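Local structure of interferon-inducible protein AIM2 (4JBM) at residues D2-T7 / D36-K41; S101-Q106 / T110-L115; Y130-K135 / D156-T161; F163-S166 / K171-L174. The protein detects double-stranded DNA in the cytosol, binding it through its HIN domain, and triggers assembly of the AIM2 inflammasome, leading to pyroptosis. One frame throughout, in Å; residues are numbered along the deposited sequence.

Interaction 1: D2-T7 / D36-K41; sequences DPLVVT and DFFFVK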
loop_
_atom_site.group_PDB
_atom_site.type_symbol
_atom_site.label_atom_id
_atom_site.label_comp_id
_atom_site.label_asym_id
_atom_site.label_seq_id
_atom_site.Cartn_x
_atom_site.Cartn_y
_atom_site.Cartn_z
ATOM N N ASP A 2 13.554 19.680 -0.506
ATOM C CA ASP A 2 14.073 20.097 0.796
ATOM C C ASP A 2 13.467 19.249 1.915
ATOM O O ASP A 2 12.492 18.531 1.676
ATOM C CB ASP A 2 13.800 21.591 1.017
ATOM C CG ASP A 2 14.377 22.457 -0.083
ATOM O OD1 ASP A 2 15.368 22.033 -0.711
ATOM O OD2 ASP A 2 13.839 23.559 -0.317
ATOM N N PRO A 3 14.052 19.304 3.130
ATOM C CA PRO A 3 13.463 18.512 4.215
ATOM C C PRO A 3 11.973 18.763 4.409
ATOM O O PRO A 3 11.488 19.877 4.221
ATOM C CB PRO A 3 14.234 18.992 5.443
ATOM C CG PRO A 3 15.565 19.392 4.913
ATOM C CD PRO A 3 15.297 19.974 3.552
ATOM N N LEU A 4 11.262 17.703 4.766
ATOM C CA LEU A 4 9.814 17.741 4.892
ATOM C C LEU A 4 9.405 17.194 6.253
ATOM O O LEU A 4 9.770 16.075 6.617
ATOM C CB LEU A 4 9.158 16.939 3.758
ATOM C CG LEU A 4 7.663 17.142 3.497
ATOM C CD1 LEU A 4 7.365 18.601 3.199
ATOM C CD2 LEU A 4 7.194 16.276 2.340
ATOM N N VAL A 5 8.650 17.986 7.004
ATOM C CA VAL A 5 8.102 17.535 8.273
ATOM C C VAL A 5 6.771 16.852 8.016
ATOM O O VAL A 5 5.886 17.429 7.391
ATOM C CB VAL A 5 7.875 18.703 9.237
ATOM C CG1 VAL A 5 7.287 18.194 10.546
ATOM C CG2 VAL A 5 9.173 19.439 9.491
ATOM N N VAL A 6 6.659 15.598 8.444
ATOM C CA VAL A 6 5.437 14.830 8.272
ATOM C C VAL A 6 5.030 14.173 9.590
ATOM O O VAL A 6 5.844 13.995 10.500
ATOM C CB VAL A 6 5.587 13.736 7.189
ATOM C CG1 VAL A 6 5.819 14.357 5.819
ATOM C CG2 VAL A 6 6.724 12.818 7.537
ATOM N N THR A 7 3.751 13.851 9.691
ATOM C CA THR A 7 3.201 13.124 10.820
ATOM C C THR A 7 2.958 11.689 10.355
ATOM O O THR A 7 2.330 11.475 9.319
ATOM C CB THR A 7 1.866 13.757 11.257
ATOM O OG1 THR A 7 2.069 15.142 11.563
ATOM C CG2 THR A 7 1.292 13.039 12.471
ATOM N N ASP A 36 -2.033 17.149 2.931
ATOM C CA ASP A 36 -2.260 15.874 2.261
ATOM C C ASP A 36 -1.455 14.745 2.892
ATOM O O ASP A 36 -0.677 14.951 3.827
ATOM C CB ASP A 36 -1.934 15.985 0.762
ATOM C CG ASP A 36 -2.772 15.045 -0.092
ATOM O OD1 ASP A 36 -3.211 14.002 0.427
ATOM O OD2 ASP A 36 -2.997 15.356 -1.281
ATOM N N PHE A 37 -1.653 13.544 2.365
ATOM C CA PHE A 37 -0.902 12.385 2.816
ATOM C C PHE A 37 -0.178 11.776 1.611
ATOM O O PHE A 37 -0.547 12.002 0.456
ATOM C CB PHE A 37 -1.843 11.328 3.390
ATOM C CG PHE A 37 -2.766 10.735 2.364
ATOM C CD1 PHE A 37 -3.968 11.357 2.050
ATOM C CD2 PHE A 37 -2.417 9.575 1.681
ATOM C CE1 PHE A 37 -4.812 10.826 1.086
ATOM C CE2 PHE A 37 -3.253 9.039 0.712
ATOM C CZ PHE A 37 -4.451 9.660 0.414
ATOM N N PHE A 38 0.852 10.992 1.885
ATOM C CA PHE A 38 1.439 10.148 0.856
ATOM C C PHE A 38 2.007 8.902 1.508
ATOM O O PHE A 38 2.230 8.869 2.725
ATOM C CB PHE A 38 2.491 10.900 0.028
ATOM C CG PHE A 38 3.501 11.637 0.850
ATOM C CD1 PHE A 38 4.670 11.016 1.259
ATOM C CD2 PHE A 38 3.277 12.953 1.224
ATOM C CE1 PHE A 38 5.604 11.700 2.014
ATOM C CE2 PHE A 38 4.204 13.640 1.982
ATOM C CZ PHE A 38 5.367 13.011 2.381
ATOM N N PHE A 39 2.216 7.871 0.698
ATOM C CA PHE A 39 2.792 6.625 1.179
ATOM C C PHE A 39 4.290 6.708 1.011
ATOM O O PHE A 39 4.785 7.374 0.097
ATOM C CB PHE A 39 2.195 5.445 0.406
ATOM C CG PHE A 39 0.705 5.531 0.269
ATOM C CD1 PHE A 39 -0.116 5.341 1.377
ATOM C CD2 PHE A 39 0.122 5.844 -0.952
ATOM C CE1 PHE A 39 -1.500 5.444 1.266
ATOM C CE2 PHE A 39 -1.261 5.948 -1.078
ATOM C CZ PHE A 39 -2.073 5.747 0.035
ATOM N N VAL A 40 5.019 6.103 1.939
ATOM C CA VAL A 40 6.466 6.084 1.858
ATOM C C VAL A 40 6.979 4.647 1.881
ATOM O O VAL A 40 6.558 3.825 2.706
ATOM C CB VAL A 40 7.137 6.973 2.951
ATOM C CG1 VAL A 40 6.525 8.364 2.955
ATOM C CG2 VAL A 40 6.980 6.355 4.322
ATOM N N LYS A 41 7.840 4.339 0.915
ATOM C CA LYS A 41 8.575 3.084 0.895
ATOM C C LYS A 41 9.928 3.350 1.498
ATOM O O LYS A 41 10.733 4.093 0.927
ATOM C CB LYS A 41 8.765 2.587 -0.545
ATOM C CG LYS A 41 9.487 1.234 -0.653
ATOM C CD LYS A 41 9.415 0.656 -2.062
ATOM C CE LYS A 41 10.235 1.470 -3.053
ATOM N NZ LYS A 41 10.198 0.889 -4.427
#
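The Phe38 ring is the one flat group at this contact, and Leu4 and Val6 meet its far corner from opposite sides of the ring plane. Both approaches are oblique, neither squarely over a face nor at the edge. Leu4 CD2 lies 3.7 Å from Phe38 CZ and 4.0 Å from Phe38 CE2. Leu4 and Phe38 point at each other from opposite directions. The Val6 side chain crosses that of Phe38 at about a right angle, with Val6 CG1 also 3.7 Å from Phe38 CZ. Leu4 swings CG away from its own backbone N (chi1 -165°), which carries CD2 toward the ring. Phe38 holds its ring between its backbone N and carbonyl carbon (chi1 49°), and from there CZ reaches in between the two aliphatic side chains. The setting is the first OB fold of the HIN domain. Strands 4-16 and 37-42 are not paired here. Strand 25-32 lies between them in the curled sheet, and the side chains bridge the interior of the barrel. Phe38 also packs on Val31, and Val6 on Ile57 of strand 56-60. Phe37 faces elsewhere, against Arg93 and Ala94 of helix 88-95. The contact between the two segments is small, about 95 Å² of buried surface. It is wholly apolar, which implies that the ring end of Phe38 meets Leu4 and Val6 by van der Waals packing alone.

Interaction 2: S101-Q106 / T110-L115; sequences SKLKIQ and TIVNGL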
loop_
_atom_site.group_PDB
_atom_site.type_symbol
_atom_site.label_atom_id
_atom_site.label_comp_id
_atom_site.label_asym_id
_atom_site.label_seq_id
_atom_site.Cartn_x
_atom_site.Cartn_y
_atom_site.Cartn_z
ATOM N N SER A 101 -13.847 2.793 -9.507
ATOM C CA SER A 101 -14.064 3.838 -10.508
ATOM C C SER A 101 -13.066 4.984 -10.366
ATOM O O SER A 101 -12.713 5.644 -11.345
ATOM C CB SER A 101 -15.494 4.378 -10.419
ATOM O OG SER A 101 -15.721 5.045 -9.188
ATOM N N LYS A 102 -12.606 5.216 -9.141
ATOM C CA LYS A 102 -11.598 6.239 -8.910
ATOM C C LYS A 102 -10.246 5.703 -9.357
ATOM O O LYS A 102 -9.468 6.411 -9.989
ATOM C CB LYS A 102 -11.565 6.623 -7.431
ATOM C CG LYS A 102 -10.564 7.725 -7.076
ATOM C CD LYS A 102 -10.388 7.851 -5.551
ATOM C CE LYS A 102 -11.723 7.837 -4.795
ATOM N NZ LYS A 102 -11.772 6.791 -3.723
ATOM N N LEU A 103 -9.981 4.440 -9.046
ATOM C CA LEU A 103 -8.701 3.832 -9.379
ATOM C C LEU A 103 -8.494 3.777 -10.890
ATOM O O LEU A 103 -7.359 3.846 -11.364
ATOM C CB LEU A 103 -8.595 2.421 -8.788
ATOM C CG LEU A 103 -8.344 2.289 -7.285
ATOM C CD1 LEU A 103 -8.175 0.829 -6.884
ATOM C CD2 LEU A 103 -7.109 3.087 -6.903
ATOM N N LYS A 104 -9.590 3.656 -11.638
ATOM C CA LYS A 104 -9.531 3.488 -13.093
ATOM C C LYS A 104 -8.791 4.617 -13.811
ATOM O O LYS A 104 -8.213 4.413 -14.874
ATOM C CB LYS A 104 -10.943 3.398 -13.677
ATOM C CG LYS A 104 -11.738 2.160 -13.308
ATOM C CD LYS A 104 -11.123 0.899 -13.863
ATOM C CE LYS A 104 -11.988 -0.303 -13.540
ATOM N NZ LYS A 104 -13.403 -0.069 -13.922
ATOM N N ILE A 105 -8.798 5.802 -13.213
ATOM C CA ILE A 105 -8.240 6.988 -13.848
ATOM C C ILE A 105 -6.939 7.461 -13.210
ATOM O O ILE A 105 -6.609 8.649 -13.247
ATOM C CB ILE A 105 -9.276 8.125 -13.870
ATOM C CG1 ILE A 105 -9.642 8.541 -12.439
ATOM C CG2 ILE A 105 -10.531 7.670 -14.602
ATOM C CD1 ILE A 105 -10.817 9.490 -12.353
ATOM N N GLN A 106 -6.189 6.526 -12.639
ATOM C CA GLN A 106 -4.916 6.869 -12.026
ATOM C C GLN A 106 -3.776 6.356 -12.905
ATOM O O GLN A 106 -3.908 5.301 -13.523
ATOM C CB GLN A 106 -4.835 6.249 -10.630
ATOM C CG GLN A 106 -6.048 6.561 -9.753
ATOM C CD GLN A 106 -6.145 8.018 -9.383
ATOM O OE1 GLN A 106 -5.164 8.635 -8.972
ATOM N NE2 GLN A 106 -7.329 8.590 -9.550
ATOM N N THR A 110 0.918 4.292 -9.747
ATOM C CA THR A 110 0.216 4.845 -8.567
ATOM C C THR A 110 0.113 3.782 -7.496
ATOM O O THR A 110 -0.355 2.668 -7.749
ATOM C CB THR A 110 -1.242 5.296 -8.833
ATOM O OG1 THR A 110 -1.936 4.284 -9.562
ATOM C CG2 THR A 110 -1.297 6.615 -9.565
ATOM N N ILE A 111 0.545 4.135 -6.299
ATOM C CA ILE A 111 0.517 3.176 -5.213
ATOM C C ILE A 111 -0.913 3.012 -4.697
ATOM O O ILE A 111 -1.649 3.985 -4.533
ATOM C CB ILE A 111 1.493 3.563 -4.101
ATOM C CG1 ILE A 111 2.910 3.587 -4.683
ATOM C CG2 ILE A 111 1.384 2.613 -2.931
ATOM C CD1 ILE A 111 3.234 2.352 -5.540
ATOM N N VAL A 112 -1.299 1.758 -4.490
ATOM C CA VAL A 112 -2.615 1.426 -3.992
ATOM C C VAL A 112 -2.469 0.481 -2.810
ATOM O O VAL A 112 -1.772 -0.536 -2.900
ATOM C CB VAL A 112 -3.477 0.763 -5.083
ATOM C CG1 VAL A 112 -4.807 0.273 -4.501
ATOM C CG2 VAL A 112 -3.729 1.746 -6.205
ATOM N N ASN A 113 -3.084 0.859 -1.691
ATOM C CA ASN A 113 -3.259 -0.027 -0.550
ATOM C C ASN A 113 -4.763 -0.101 -0.294
ATOM O O ASN A 113 -5.495 0.800 -0.704
ATOM C CB ASN A 113 -2.564 0.523 0.696
ATOM C CG ASN A 113 -1.114 0.893 0.451
ATOM O OD1 ASN A 113 -0.205 0.115 0.727
ATOM N ND2 ASN A 113 -0.891 2.105 -0.037
ATOM N N GLY A 114 -5.229 -1.145 0.386
ATOM C CA GLY A 114 -6.643 -1.242 0.690
ATOM C C GLY A 114 -7.169 -2.650 0.869
ATOM O O GLY A 114 -6.430 -3.633 0.758
ATOM N N LEU A 115 -8.473 -2.731 1.112
ATOM C CA LEU A 115 -9.153 -3.984 1.407
ATOM C C LEU A 115 -10.223 -4.193 0.359
ATOM O O LEU A 115 -11.094 -3.350 0.184
ATOM C CB LEU A 115 -9.799 -3.917 2.803
ATOM C CG LEU A 115 -10.506 -5.197 3.253
ATOM C CD1 LEU A 115 -9.501 -6.347 3.474
ATOM C CD2 LEU A 115 -11.352 -4.945 4.503
#
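The backbone of Leu103 passes 8.5 Å from that of Val112, CA to CA, as the chain leaves helix 100-103 in a type I turn from Leu103 to Gln106 and returns as strand 111-123. This is the entry to the second OB fold of the HIN domain. Leu103 and Val112 reach toward each other tip to tip. Leu103 CD2 lies 3.7 Å from Val112 CG2, and the other branches, Leu103 CD1 and Val112 CG1, come to 4.2 Å. Nearer the bend, Thr110 straddles the root of Gln106. Its OG1 and CG2 both sit 3.7 Å from Gln106 CB. The hydroxyl is bonded elsewhere, to Pro107 O, in the short connection between the segments. The amide end of Gln106 folds back on its own segment, with its chain bent at chi2 (-67°). There NE2 donates to Lys102 O over 3.1 Å, from above the carbonyl plane. Lys102 O also takes a weak bond from Ile105 N. The turn itself, one residue later, is closed by Gln106 N to Leu103 O, 3.2 Å. Bound DNA is near, and Ile105 and Leu115 pack on phosphates. Strand 163-168 lies beside segment 110-115, with Val165 touching both Thr110 and Val112. The Gln106 amide and the Thr110 hydroxyl are engaged outside this contact, which implies that neither links the segments and that the contact rests on van der Waals packing of Leu103 with Val112 and Gln106 CB with Thr110.

Interaction 3: Y130-K135 / D156-T161; sequences YGIHDK and DKIRLT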
loop_
_atom_site.group_PDB
_atom_site.type_symbol
_atom_site.label_atom_id
_atom_site.label_comp_id
_atom_site.label_asym_id
_atom_site.label_seq_id
_atom_site.Cartn_x
_atom_site.Cartn_y
_atom_site.Cartn_z
ATOM N N TYR A 130 -7.323 -11.821 -9.583
ATOM C CA TYR A 130 -8.431 -11.726 -8.651
ATOM C C TYR A 130 -9.447 -10.730 -9.174
ATOM O O TYR A 130 -9.149 -9.548 -9.332
ATOM C CB TYR A 130 -7.927 -11.291 -7.276
ATOM C CG TYR A 130 -7.018 -12.300 -6.594
ATOM C CD1 TYR A 130 -7.543 -13.305 -5.790
ATOM C CD2 TYR A 130 -5.638 -12.233 -6.734
ATOM C CE1 TYR A 130 -6.718 -14.220 -5.152
ATOM C CE2 TYR A 130 -4.806 -13.140 -6.100
ATOM C CZ TYR A 130 -5.350 -14.131 -5.313
ATOM O OH TYR A 130 -4.524 -15.036 -4.684
ATOM N N GLY A 131 -10.654 -11.211 -9.455
ATOM C CA GLY A 131 -11.724 -10.310 -9.824
ATOM C C GLY A 131 -12.183 -9.666 -8.533
ATOM O O GLY A 131 -12.658 -10.346 -7.633
ATOM N N ILE A 132 -12.010 -8.357 -8.426
ATOM C CA ILE A 132 -12.444 -7.640 -7.247
ATOM C C ILE A 132 -13.581 -6.708 -7.620
ATOM O O ILE A 132 -13.716 -6.325 -8.794
ATOM C CB ILE A 132 -11.305 -6.831 -6.585
ATOM C CG1 ILE A 132 -10.835 -5.699 -7.498
ATOM C CG2 ILE A 132 -10.152 -7.732 -6.201
ATOM C CD1 ILE A 132 -9.877 -4.703 -6.813
ATOM N N HIS A 133 -14.396 -6.354 -6.626
ATOM C CA HIS A 133 -15.571 -5.528 -6.897
ATOM C C HIS A 133 -16.013 -4.636 -5.743
ATOM O O HIS A 133 -15.823 -4.960 -4.562
ATOM C CB HIS A 133 -16.749 -6.409 -7.335
ATOM C CG HIS A 133 -17.362 -7.199 -6.221
ATOM N ND1 HIS A 133 -16.801 -8.358 -5.739
ATOM C CD2 HIS A 133 -18.483 -6.987 -5.488
ATOM C CE1 HIS A 133 -17.551 -8.836 -4.760
ATOM N NE2 HIS A 133 -18.573 -8.021 -4.585
ATOM N N ASP A 134 -16.593 -3.498 -6.114
ATOM C CA ASP A 134 -17.349 -2.659 -5.196
ATOM C C ASP A 134 -18.560 -2.129 -5.959
ATOM O O ASP A 134 -18.870 -2.632 -7.038
ATOM C CB ASP A 134 -16.475 -1.555 -4.577
ATOM C CG ASP A 134 -15.902 -0.581 -5.612
ATOM O OD1 ASP A 134 -16.510 -0.394 -6.683
ATOM O OD2 ASP A 134 -14.823 -0.006 -5.352
ATOM N N LYS A 135 -19.246 -1.129 -5.418
ATOM C CA LYS A 135 -20.440 -0.612 -6.083
ATOM C C LYS A 135 -20.151 0.253 -7.317
ATOM O O LYS A 135 -21.070 0.607 -8.051
ATOM C CB LYS A 135 -21.329 0.132 -5.077
ATOM C CG LYS A 135 -22.006 -0.796 -4.077
ATOM C CD LYS A 135 -22.998 -0.078 -3.180
ATOM C CE LYS A 135 -24.194 -0.969 -2.894
ATOM N NZ LYS A 135 -23.778 -2.350 -2.522
ATOM N N ASP A 156 -14.295 -13.906 0.041
ATOM C CA ASP A 156 -13.214 -13.453 0.894
ATOM C C ASP A 156 -12.769 -12.058 0.480
ATOM O O ASP A 156 -13.295 -11.466 -0.460
ATOM C CB ASP A 156 -12.021 -14.411 0.831
ATOM C CG ASP A 156 -12.325 -15.772 1.435
ATOM O OD1 ASP A 156 -13.148 -15.839 2.373
ATOM O OD2 ASP A 156 -11.717 -16.768 0.985
ATOM N N LYS A 157 -11.774 -11.546 1.183
ATOM C CA LYS A 157 -11.209 -10.258 0.855
ATOM C C LYS A 157 -9.705 -10.391 0.733
ATOM O O LYS A 157 -9.099 -11.312 1.290
ATOM C CB LYS A 157 -11.563 -9.215 1.918
ATOM C CG LYS A 157 -13.059 -8.952 2.096
ATOM C CD LYS A 157 -13.276 -7.837 3.123
ATOM C CE LYS A 157 -14.741 -7.507 3.297
ATOM N NZ LYS A 157 -15.394 -8.497 4.174
ATOM N N ILE A 158 -9.116 -9.487 -0.037
ATOM C CA ILE A 158 -7.675 -9.382 -0.142
ATOM C C ILE A 158 -7.243 -8.011 0.351
ATOM O O ILE A 158 -7.826 -6.989 -0.018
ATOM C CB ILE A 158 -7.180 -9.635 -1.579
ATOM C CG1 ILE A 158 -7.894 -8.725 -2.570
ATOM C CG2 ILE A 158 -7.420 -11.070 -1.959
ATOM C CD1 ILE A 158 -7.518 -9.009 -4.035
ATOM N N ARG A 159 -6.253 -7.998 1.229
ATOM C CA ARG A 159 -5.652 -6.760 1.705
ATOM C C ARG A 159 -4.358 -6.560 0.927
ATOM O O ARG A 159 -3.426 -7.368 1.030
ATOM C CB ARG A 159 -5.414 -6.825 3.213
ATOM C CG ARG A 159 -5.149 -5.490 3.905
ATOM C CD ARG A 159 -4.621 -5.796 5.284
ATOM N NE ARG A 159 -3.280 -6.366 5.181
ATOM C CZ ARG A 159 -2.597 -6.904 6.185
ATOM N NH1 ARG A 159 -3.130 -7.004 7.390
ATOM N NH2 ARG A 159 -1.384 -7.386 5.966
ATOM N N LEU A 160 -4.348 -5.492 0.131
ATOM C CA LEU A 160 -3.242 -5.115 -0.740
ATOM C C LEU A 160 -2.410 -4.018 -0.087
ATOM O O LEU A 160 -2.958 -3.044 0.437
ATOM C CB LEU A 160 -3.786 -4.587 -2.075
ATOM C CG LEU A 160 -4.192 -5.543 -3.203
ATOM C CD1 LEU A 160 -4.967 -6.722 -2.681
ATOM C CD2 LEU A 160 -5.009 -4.805 -4.248
ATOM N N THR A 161 -1.093 -4.181 -0.109
ATOM C CA THR A 161 -0.179 -3.126 0.327
ATOM C C THR A 161 0.861 -2.850 -0.766
ATOM O O THR A 161 1.570 -3.767 -1.195
ATOM C CB THR A 161 0.525 -3.491 1.648
ATOM O OG1 THR A 161 -0.431 -4.015 2.581
ATOM C CG2 THR A 161 1.210 -2.275 2.247
#
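The carboxylate of Asp156, two residues before the Ile158 that packs on Tyr130 and Ile132, is gripped by several groups. OD2 makes a salt bridge with Lys186 and accepts a hydrogen bond from Glu153 N. OD1 accepts one from Ala187 N. These bonds satisfy a buried acid, would be expected to favour its ionised form, and fix the chain where strand 157-160 begins. The strand belongs to the second OB fold of the HIN domain. Strands 127-134 and 157-160 each pair with the long, curled strand 111-123, and here their side chains meet inside the barrel. Ile158 makes the contact with a single methyl. Its CG1 stands between the backbone N and the carbonyl carbon (chi1 54°), and an extended chi2 (-176°) carries CD1 across the interior to strand 127-134. The Ile158 and Ile132 side chains cross at about a right angle, and Ile158 runs at a slant to Tyr130. Neither face nor edge of the tyrosine ring is used cleanly, and the touch is at its root. Phe182 of strand 181-185 packs on both Tyr130 and Ile158. Ile132 and Leu160 extend the same apolar interior, together with Phe116, Val141 and Leu174. Just beyond strand 127-134, Lys135 packs on a DNA phosphate. All three touching residues are buried. The methyl Ile158 CD1 lies 3.6 Å from Ile132 CG2 and 4.0 Å from Tyr130 CB.

Interaction 4: F163-S166 / K171-L174; sequences FEVS and KIQL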
loop_
_atom_site.group_PDB
_atom_site.type_symbol
_atom_site.label_atom_id
_atom_site.label_comp_id
_atom_site.label_asym_id
_atom_site.label_seq_id
_atom_site.Cartn_x
_atom_site.Cartn_y
_atom_site.Cartn_z
ATOM N N PHE A 163 0.399 -2.086 -4.067
ATOM C CA PHE A 163 0.197 -2.593 -5.406
ATOM C C PHE A 163 0.214 -1.367 -6.291
ATOM O O PHE A 163 0.164 -0.245 -5.779
ATOM C CB PHE A 163 -1.131 -3.349 -5.513
ATOM C CG PHE A 163 -1.024 -4.799 -5.142
ATOM C CD1 PHE A 163 -0.512 -5.183 -3.905
ATOM C CD2 PHE A 163 -1.383 -5.783 -6.048
ATOM C CE1 PHE A 163 -0.399 -6.527 -3.569
ATOM C CE2 PHE A 163 -1.273 -7.126 -5.719
ATOM C CZ PHE A 163 -0.773 -7.498 -4.478
ATOM N N GLU A 164 0.258 -1.556 -7.608
ATOM C CA GLU A 164 0.287 -0.392 -8.484
ATOM C C GLU A 164 -0.847 -0.484 -9.484
ATOM O O GLU A 164 -1.226 -1.572 -9.878
ATOM C CB GLU A 164 1.645 -0.275 -9.198
ATOM C CG GLU A 164 2.851 -0.225 -8.263
ATOM C CD GLU A 164 3.497 -1.584 -8.051
ATOM O OE1 GLU A 164 3.173 -2.522 -8.810
ATOM O OE2 GLU A 164 4.334 -1.709 -7.130
ATOM N N VAL A 165 -1.406 0.652 -9.883
ATOM C CA VAL A 165 -2.320 0.639 -11.014
ATOM C C VAL A 165 -1.470 0.300 -12.233
ATOM O O VAL A 165 -0.338 0.764 -12.361
ATOM C CB VAL A 165 -3.047 1.990 -11.197
ATOM C CG1 VAL A 165 -3.659 2.122 -12.580
ATOM C CG2 VAL A 165 -4.102 2.173 -10.117
ATOM N N SER A 166 -1.999 -0.544 -13.110
ATOM C CA SER A 166 -1.223 -1.050 -14.234
ATOM C C SER A 166 -2.078 -1.053 -15.485
ATOM O O SER A 166 -3.276 -1.297 -15.425
ATOM C CB SER A 166 -0.718 -2.471 -13.939
ATOM O OG SER A 166 -0.168 -3.069 -15.096
ATOM N N LYS A 171 -7.255 -3.319 -20.726
ATOM C CA LYS A 171 -7.767 -3.075 -19.382
ATOM C C LYS A 171 -6.743 -2.572 -18.367
ATOM O O LYS A 171 -5.540 -2.810 -18.493
ATOM C CB LYS A 171 -8.501 -4.310 -18.852
ATOM C CG LYS A 171 -9.782 -4.586 -19.628
ATOM C CD LYS A 171 -10.506 -3.272 -19.905
ATOM C CE LYS A 171 -11.927 -3.479 -20.388
ATOM N NZ LYS A 171 -12.533 -2.185 -20.805
ATOM N N ILE A 172 -7.253 -1.869 -17.362
ATOM C CA ILE A 172 -6.435 -1.329 -16.287
ATOM C C ILE A 172 -6.672 -2.181 -15.049
ATOM O O ILE A 172 -7.811 -2.364 -14.620
ATOM C CB ILE A 172 -6.784 0.138 -15.987
ATOM C CG1 ILE A 172 -7.175 0.866 -17.273
ATOM C CG2 ILE A 172 -5.626 0.833 -15.294
ATOM C CD1 ILE A 172 -7.610 2.294 -17.064
ATOM N N GLN A 173 -5.596 -2.710 -14.479
ATOM C CA GLN A 173 -5.699 -3.653 -13.378
ATOM C C GLN A 173 -4.881 -3.149 -12.207
ATOM O O GLN A 173 -4.317 -2.061 -12.256
ATOM C CB GLN A 173 -5.145 -5.019 -13.798
ATOM C CG GLN A 173 -5.641 -5.541 -15.142
ATOM C CD GLN A 173 -5.016 -6.877 -15.519
ATOM O OE1 GLN A 173 -3.833 -7.117 -15.275
ATOM N NE2 GLN A 173 -5.822 -7.762 -16.094
ATOM N N LEU A 174 -4.805 -3.957 -11.161
ATOM C CA LEU A 174 -3.906 -3.675 -10.056
ATOM C C LEU A 174 -2.866 -4.773 -10.091
ATOM O O LEU A 174 -3.194 -5.956 -10.176
ATOM C CB LEU A 174 -4.653 -3.642 -8.713
ATOM C CG LEU A 174 -5.704 -2.541 -8.602
ATOM C CD1 LEU A 174 -6.438 -2.601 -7.270
ATOM C CD2 LEU A 174 -5.041 -1.190 -8.773
#
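Two backbone hydrogen bonds join Ser166 and Gln173, Ser166 N to Gln173 O and Gln173 N to Ser166 O, each 2.9 Å long. They form the hydrogen-bonded pair of an antiparallel beta hairpin, strands 163-168 and 171-175, in the second OB fold. The axes of the two short segments run 4.6 Å apart and almost exactly antiparallel. The next pair, Val165 with Leu174, is non-hydrogen-bonded. CA-H...O contacts supplement the bonds: Leu174 CA lies 3.4 Å from Glu164 O, and Ile172 CA lies 3.3 Å from Ser166 O. On the face that carries Val165 and Leu174, the valine splits its methyls between two partners. With chi1 at 163°, Val165 CG1 turns to Ile172 CG2, while Val165 CG2 meets Leu174 CD2 at 3.7 Å. Val165 and Leu174 are buried there, and Val112 of strand 111-123 touches both. On the other face, Gln173 reaches Glu140 of strand 137-144 through a weak hydrogen bond of its NE2. The Phe163 ring turns its edge to Leu174 C. The tightest side-chain approach is at Ile172, whose CG2 lies 3.2 Å from Ser166 O and 3.6 Å from Val165 CG1.

From the N terminus, interaction 1 comes first and closes across strand 25-32, inside the first OB fold. The chain then passes helix 88-95 into the second fold. Interaction 2 closes a short loop of three residues there. Interaction 3 spans the longer excursion through strand 137-144, and interaction 4 closes the hairpin that follows. The four lie in series, with none nested or crossed. Interactions 2, 3 and 4 all reach one curled sheet: Gly114 O meets Leu160 N, Val112 N meets Phe163 O, and Leu174 packs on Ile132 and Leu160. Between the folds, Phe39 of interaction 1 packs on Asn113 of interaction 2. Interactions 1 and 3 sit on opposite sides of the chain's centre.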